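Local structure of nicotinamide-nucleotide adenylyltransferase NadR family / Ribosylnicotinamide kinase (Lactococcus lactis subsp. cremoris, 6GYE) at residues S180-T194 with G254-Y268. The protein probably phosphorylates nicotinamide riboside and adenylylates the resulting mononucleotide, linking uptake of the vitamin to NAD+ synthesis. Sequence-based numbering, arbitrary orientation.
Sequences SKVVTVMGSASTGKT and GIVFLDTDAIVTRVY. With NNR (Nicotinamide riboside), chain I; SO4 (sulfate ion), chain F.
Lys-193 NZ forms a salt bridge to Asp-259 OD1 at 3.2 Å, on the syn side of the carboxylate, while OD2 of the same acid lies 3.1 Å from Thr-194 OG1. A kinked side chain (chi3 42°) carries the ammonium past Thr-260 CG2 and also lets it make a weak hydrogen bond to the sulfate. Backbone amides of Ser-190 through Thr-194 wrap that ion, the pattern of a Walker A P-loop, where a nucleotide phosphate would probably sit. A methionine in place of Lys-193 would probably leave Asp-259 without its countercharge and weaken the grip on the anion. Strand 181-187, which leads into the loop, runs parallel to strand 255-259, joined by six backbone hydrogen bonds from Lys-181 N to Thr-260 N. Val-183 CB packs against Phe-257 CD2 (3.7 Å); on the other face, which carries Val-182 and Thr-184, Leu-258 CD1 meets Val-182 CG1 (3.6 Å) and nicotinamide riboside N7 (3.3 Å). Met-186 CG rests on Val-264 CG2 (3.6 Å), its extended chain bringing CE to Asp-261, whose OD1 caps helix 262-272 through Val-264 N. Strand 255-259 lies at the edge of the parallel sheet, strand 296-300 flanks 181-187 across from it, and helix 229-247 covers Val-256 and Leu-258.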
loop_
_atom_site.group_PDB
_atom_site.type_symbol
_atom_site.label_atom_id
_atom_site.label_comp_id
_atom_site.label_asym_id
_atom_site.label_seq_id
_atom_site.Cartn_x
_atom_site.Cartn_y
_atom_site.Cartn_z
ATOM N N SER A 180 -2.459 3.732 -2.109
ATOM C CA SER A 180 -3.658 3.664 -2.922
ATOM C C SER A 180 -4.870 4.154 -2.138
ATOM O O SER A 180 -4.995 3.901 -0.937
ATOM C CB SER A 180 -3.872 2.231 -3.412
ATOM O OG SER A 180 -4.978 2.220 -4.268
ATOM N N LYS A 181 -5.742 4.898 -2.813
ATOM C CA LYS A 181 -7.072 5.178 -2.292
ATOM C C LYS A 181 -8.012 4.014 -2.605
ATOM O O LYS A 181 -7.950 3.424 -3.688
ATOM C CB LYS A 181 -7.600 6.473 -2.903
ATOM C CG LYS A 181 -6.927 7.763 -2.362
ATOM C CD LYS A 181 -7.501 8.158 -1.043
ATOM C CE LYS A 181 -6.943 9.498 -0.533
ATOM N NZ LYS A 181 -5.473 9.385 -0.363
ATOM N N VAL A 182 -8.908 3.703 -1.675
ATOM C CA VAL A 182 -9.768 2.524 -1.799
ATOM C C VAL A 182 -11.207 2.934 -1.488
ATOM O O VAL A 182 -11.487 3.460 -0.404
ATOM C CB VAL A 182 -9.304 1.382 -0.872
ATOM C CG1 VAL A 182 -10.239 0.164 -0.958
ATOM C CG2 VAL A 182 -7.858 0.968 -1.191
ATOM N N VAL A 183 -12.109 2.693 -2.438
ATOM C CA VAL A 183 -13.545 2.921 -2.291
ATOM C C VAL A 183 -14.239 1.569 -2.326
ATOM O O VAL A 183 -14.095 0.826 -3.303
ATOM C CB VAL A 183 -14.089 3.805 -3.427
ATOM C CG1 VAL A 183 -15.587 4.042 -3.256
ATOM C CG2 VAL A 183 -13.324 5.088 -3.524
ATOM N N THR A 184 -15.023 1.265 -1.294
ATOM C CA THR A 184 -15.727 -0.009 -1.206
ATOM C C THR A 184 -17.228 0.234 -1.232
ATOM O O THR A 184 -17.731 1.093 -0.504
ATOM C CB THR A 184 -15.341 -0.766 0.070
ATOM O OG1 THR A 184 -13.925 -0.978 0.098
ATOM C CG2 THR A 184 -16.047 -2.121 0.113
ATOM N N VAL A 185 -17.939 -0.521 -2.056
ATOM C CA VAL A 185 -19.392 -0.407 -2.156
ATOM C C VAL A 185 -20.032 -1.568 -1.404
ATOM O O VAL A 185 -19.597 -2.717 -1.526
ATOM C CB VAL A 185 -19.847 -0.376 -3.628
ATOM C CG1 VAL A 185 -21.352 -0.303 -3.703
ATOM C CG2 VAL A 185 -19.197 0.792 -4.369
ATOM N N MET A 186 -21.063 -1.272 -0.629
ATOM C CA MET A 186 -21.739 -2.250 0.217
ATOM C C MET A 186 -23.252 -2.121 0.058
ATOM O O MET A 186 -23.780 -1.014 -0.093
ATOM C CB MET A 186 -21.351 -2.063 1.704
ATOM C CG MET A 186 -19.846 -2.165 2.001
ATOM S SD MET A 186 -19.519 -2.101 3.790
ATOM C CE MET A 186 -17.718 -2.148 3.810
ATOM N N GLY A 187 -23.950 -3.246 0.103
ATOM C CA GLY A 187 -25.393 -3.228 -0.041
ATOM C C GLY A 187 -25.932 -4.628 -0.213
ATOM O O GLY A 187 -25.187 -5.590 -0.426
ATOM N N SER A 188 -27.257 -4.728 -0.115
ATOM C CA SER A 188 -27.946 -5.998 -0.318
ATOM C C SER A 188 -27.793 -6.455 -1.766
ATOM O O SER A 188 -27.381 -5.701 -2.648
ATOM C CB SER A 188 -29.436 -5.867 -0.011
ATOM O OG SER A 188 -29.667 -5.186 1.209
ATOM N N ALA A 189 -28.175 -7.701 -2.015
ATOM C CA ALA A 189 -28.207 -8.206 -3.380
ATOM C C ALA A 189 -29.327 -7.545 -4.181
ATOM O O ALA A 189 -30.383 -7.191 -3.642
ATOM C CB ALA A 189 -28.395 -9.716 -3.378
ATOM N N SER A 190 -29.070 -7.363 -5.482
ATOM C CA SER A 190 -30.044 -6.835 -6.447
ATOM C C SER A 190 -30.417 -5.386 -6.155
ATOM O O SER A 190 -31.568 -4.990 -6.343
ATOM C CB SER A 190 -31.317 -7.689 -6.504
ATOM O OG SER A 190 -31.034 -9.051 -6.768
ATOM N N THR A 191 -29.461 -4.584 -5.687
ATOM C CA THR A 191 -29.709 -3.158 -5.499
ATOM C C THR A 191 -28.891 -2.297 -6.452
ATOM O O THR A 191 -28.900 -1.069 -6.316
ATOM C CB THR A 191 -29.454 -2.729 -4.048
ATOM O OG1 THR A 191 -28.147 -3.139 -3.627
ATOM C CG2 THR A 191 -30.477 -3.369 -3.132
ATOM N N GLY A 192 -28.182 -2.908 -7.404
ATOM C CA GLY A 192 -27.402 -2.159 -8.371
ATOM C C GLY A 192 -25.961 -1.887 -7.994
ATOM O O GLY A 192 -25.348 -1.000 -8.604
ATOM N N LYS A 193 -25.396 -2.617 -7.013
ATOM C CA LYS A 193 -23.992 -2.428 -6.652
ATOM C C LYS A 193 -23.096 -2.577 -7.862
ATOM O O LYS A 193 -22.224 -1.741 -8.112
ATOM C CB LYS A 193 -23.540 -3.432 -5.581
ATOM C CG LYS A 193 -24.126 -3.249 -4.216
ATOM C CD LYS A 193 -24.479 -4.562 -3.478
ATOM C CE LYS A 193 -23.486 -5.713 -3.555
ATOM N NZ LYS A 193 -23.144 -6.317 -4.890
ATOM N N THR A 194 -23.295 -3.646 -8.626
ATOM C CA THR A 194 -22.343 -3.961 -9.681
ATOM C C THR A 194 -22.380 -2.898 -10.767
ATOM O O THR A 194 -21.329 -2.424 -11.213
ATOM C CB THR A 194 -22.622 -5.367 -10.246
ATOM O OG1 THR A 194 -22.431 -6.335 -9.206
ATOM C CG2 THR A 194 -21.668 -5.713 -11.387
ATOM N N GLY A 254 -4.225 4.917 -8.835
ATOM C CA GLY A 254 -4.202 5.617 -7.566
ATOM C C GLY A 254 -5.491 5.483 -6.786
ATOM O O GLY A 254 -5.539 5.805 -5.594
ATOM N N ILE A 255 -6.539 4.975 -7.440
ATOM C CA ILE A 255 -7.846 4.778 -6.820
ATOM C C ILE A 255 -8.407 3.451 -7.317
ATOM O O ILE A 255 -8.419 3.207 -8.528
ATOM C CB ILE A 255 -8.806 5.932 -7.188
ATOM C CG1 ILE A 255 -8.146 7.291 -6.912
ATOM C CG2 ILE A 255 -10.146 5.785 -6.448
ATOM C CD1 ILE A 255 -9.036 8.511 -7.164
ATOM N N VAL A 256 -8.912 2.604 -6.403
ATOM C CA VAL A 256 -9.567 1.359 -6.806
ATOM C C VAL A 256 -10.944 1.250 -6.158
ATOM O O VAL A 256 -11.194 1.788 -5.076
ATOM C CB VAL A 256 -8.724 0.100 -6.487
ATOM C CG1 VAL A 256 -7.288 0.299 -6.946
ATOM C CG2 VAL A 256 -8.783 -0.218 -5.029
ATOM N N PHE A 257 -11.843 0.544 -6.836
ATOM C CA PHE A 257 -13.214 0.355 -6.381
ATOM C C PHE A 257 -13.445 -1.118 -6.079
ATOM O O PHE A 257 -13.082 -1.983 -6.882
ATOM C CB PHE A 257 -14.217 0.859 -7.416
ATOM C CG PHE A 257 -14.213 2.351 -7.572
ATOM C CD1 PHE A 257 -13.282 2.982 -8.402
ATOM C CD2 PHE A 257 -15.127 3.126 -6.879
ATOM C CE1 PHE A 257 -13.260 4.371 -8.539
ATOM C CE2 PHE A 257 -15.127 4.524 -7.015
ATOM C CZ PHE A 257 -14.185 5.146 -7.850
ATOM N N LEU A 258 -14.008 -1.398 -4.911
ATOM C CA LEU A 258 -14.208 -2.764 -4.450
ATOM C C LEU A 258 -15.697 -3.062 -4.331
ATOM O O LEU A 258 -16.430 -2.320 -3.671
ATOM C CB LEU A 258 -13.513 -2.986 -3.103
ATOM C CG LEU A 258 -12.005 -2.727 -3.082
ATOM C CD1 LEU A 258 -11.458 -3.093 -1.699
ATOM C CD2 LEU A 258 -11.274 -3.515 -4.206
ATOM N N ASP A 259 -16.127 -4.177 -4.929
ATOM C CA ASP A 259 -17.520 -4.626 -4.865
ATOM C C ASP A 259 -17.656 -5.570 -3.671
ATOM O O ASP A 259 -17.451 -6.790 -3.779
ATOM C CB ASP A 259 -17.930 -5.303 -6.170
ATOM C CG ASP A 259 -19.449 -5.429 -6.312
ATOM O OD1 ASP A 259 -20.153 -5.188 -5.306
ATOM O OD2 ASP A 259 -19.941 -5.735 -7.424
ATOM N N THR A 260 -18.002 -4.988 -2.516
ATOM C CA THR A 260 -18.185 -5.662 -1.223
ATOM C C THR A 260 -16.871 -6.171 -0.629
ATOM O O THR A 260 -15.817 -6.128 -1.271
ATOM C CB THR A 260 -19.207 -6.826 -1.294
ATOM O OG1 THR A 260 -18.618 -7.987 -1.879
ATOM C CG2 THR A 260 -20.437 -6.448 -2.080
ATOM N N ASP A 261 -16.933 -6.641 0.610
ATOM C CA ASP A 261 -15.746 -6.977 1.389
ATOM C C ASP A 261 -16.154 -7.983 2.472
ATOM O O ASP A 261 -17.269 -8.514 2.444
ATOM C CB ASP A 261 -15.158 -5.709 2.008
ATOM C CG ASP A 261 -15.963 -5.249 3.198
ATOM O OD1 ASP A 261 -17.211 -5.393 3.175
ATOM O OD2 ASP A 261 -15.346 -4.800 4.176
ATOM N N ALA A 262 -15.284 -8.184 3.473
ATOM C CA ALA A 262 -15.584 -9.186 4.498
ATOM C C ALA A 262 -16.709 -8.738 5.430
ATOM O O ALA A 262 -17.469 -9.583 5.926
ATOM C CB ALA A 262 -14.322 -9.531 5.298
ATOM N N ILE A 263 -16.853 -7.429 5.664
ATOM C CA ILE A 263 -17.964 -6.957 6.491
ATOM C C ILE A 263 -19.297 -7.349 5.863
ATOM O O ILE A 263 -20.214 -7.818 6.546
ATOM C CB ILE A 263 -17.867 -5.435 6.715
ATOM C CG1 ILE A 263 -16.661 -5.123 7.591
ATOM C CG2 ILE A 263 -19.147 -4.900 7.356
ATOM C CD1 ILE A 263 -16.570 -3.719 8.008
ATOM N N VAL A 264 -19.431 -7.145 4.552
ATOM C CA VAL A 264 -20.647 -7.559 3.857
ATOM C C VAL A 264 -20.889 -9.052 4.054
ATOM O O VAL A 264 -21.996 -9.475 4.410
ATOM C CB VAL A 264 -20.569 -7.183 2.365
ATOM C CG1 VAL A 264 -21.683 -7.870 1.572
ATOM C CG2 VAL A 264 -20.651 -5.677 2.217
ATOM N N THR A 265 -19.856 -9.875 3.844
ATOM C CA THR A 265 -20.024 -11.310 4.073
ATOM C C THR A 265 -20.360 -11.596 5.528
ATOM O O THR A 265 -21.131 -12.517 5.813
ATOM C CB THR A 265 -18.761 -12.072 3.684
ATOM O OG1 THR A 265 -18.435 -11.775 2.329
ATOM C CG2 THR A 265 -18.964 -13.623 3.823
ATOM N N ARG A 266 -19.813 -10.800 6.455
ATOM C CA ARG A 266 -20.094 -11.007 7.870
ATOM C C ARG A 266 -21.538 -10.675 8.209
ATOM O O ARG A 266 -22.102 -11.246 9.148
ATOM C CB ARG A 266 -19.131 -10.178 8.726
ATOM C CG ARG A 266 -19.135 -10.556 10.206
ATOM C CD ARG A 266 -18.101 -9.747 11.007
ATOM N NE ARG A 266 -18.099 -10.090 12.435
ATOM C CZ ARG A 266 -18.745 -9.406 13.372
ATOM N NH1 ARG A 266 -19.445 -8.335 13.042
ATOM N NH2 ARG A 266 -18.684 -9.783 14.642
ATOM N N VAL A 267 -22.151 -9.755 7.477
ATOM C CA VAL A 267 -23.561 -9.486 7.699
ATOM C C VAL A 267 -24.397 -10.694 7.295
ATOM O O VAL A 267 -25.264 -11.147 8.054
ATOM C CB VAL A 267 -23.990 -8.214 6.951
ATOM C CG1 VAL A 267 -25.495 -8.061 7.023
ATOM C CG2 VAL A 267 -23.280 -6.977 7.533
ATOM N N TYR A 268 -24.137 -11.254 6.104
ATOM C CA TYR A 268 -24.880 -12.443 5.692
ATOM C C TYR A 268 -24.672 -13.591 6.668
ATOM O O TYR A 268 -25.640 -14.252 7.071
ATOM C CB TYR A 268 -24.492 -12.867 4.279
ATOM C CG TYR A 268 -25.051 -11.970 3.207
ATOM C CD1 TYR A 268 -26.426 -11.766 3.094
ATOM C CD2 TYR A 268 -24.210 -11.319 2.305
ATOM C CE1 TYR A 268 -26.948 -10.928 2.118
ATOM C CE2 TYR A 268 -24.726 -10.491 1.308
ATOM C CZ TYR A 268 -26.091 -10.295 1.223
ATOM O OH TYR A 268 -26.604 -9.473 0.243
HETATM O O2R NNR I . -3.384 -6.799 -0.919
HETATM C C2R NNR I . -3.437 -5.740 0.047
HETATM C C3R NNR I . -2.181 -5.663 0.905
HETATM O O3R NNR I . -1.218 -6.672 0.573
HETATM C C4R NNR I . -2.640 -5.844 2.344
HETATM C C5R NNR I . -2.279 -4.636 3.196
HETATM O O5R NNR I . -2.767 -4.829 4.528
HETATM O O4R NNR I . -4.059 -6.021 2.335
HETATM C C1R NNR I . -4.592 -5.978 1.008
HETATM N N1 NNR I . -5.558 -4.883 0.898
HETATM C C2 NNR I . -6.870 -5.153 0.940
HETATM C C6 NNR I . -5.118 -3.626 0.755
HETATM C C5 NNR I . -6.014 -2.568 0.648
HETATM C C4 NNR I . -7.378 -2.821 0.690
HETATM C C3 NNR I . -7.808 -4.132 0.838
HETATM C C7 NNR I . -9.273 -4.446 0.887
HETATM O O7 NNR I . -9.656 -5.562 0.578
HETATM N N7 NNR I . -10.122 -3.492 1.267
HETATM S S SO4 F . -26.312 -6.047 -7.338
HETATM O O1 SO4 F . -27.149 -5.682 -8.486
HETATM O O2 SO4 F . -26.552 -7.424 -6.926
HETATM O O3 SO4 F . -24.894 -5.976 -7.663
HETATM O O4 SO4 F . -26.664 -5.137 -6.258
HETATM O O HOH W 1 -24.680 -8.399 -1.686
#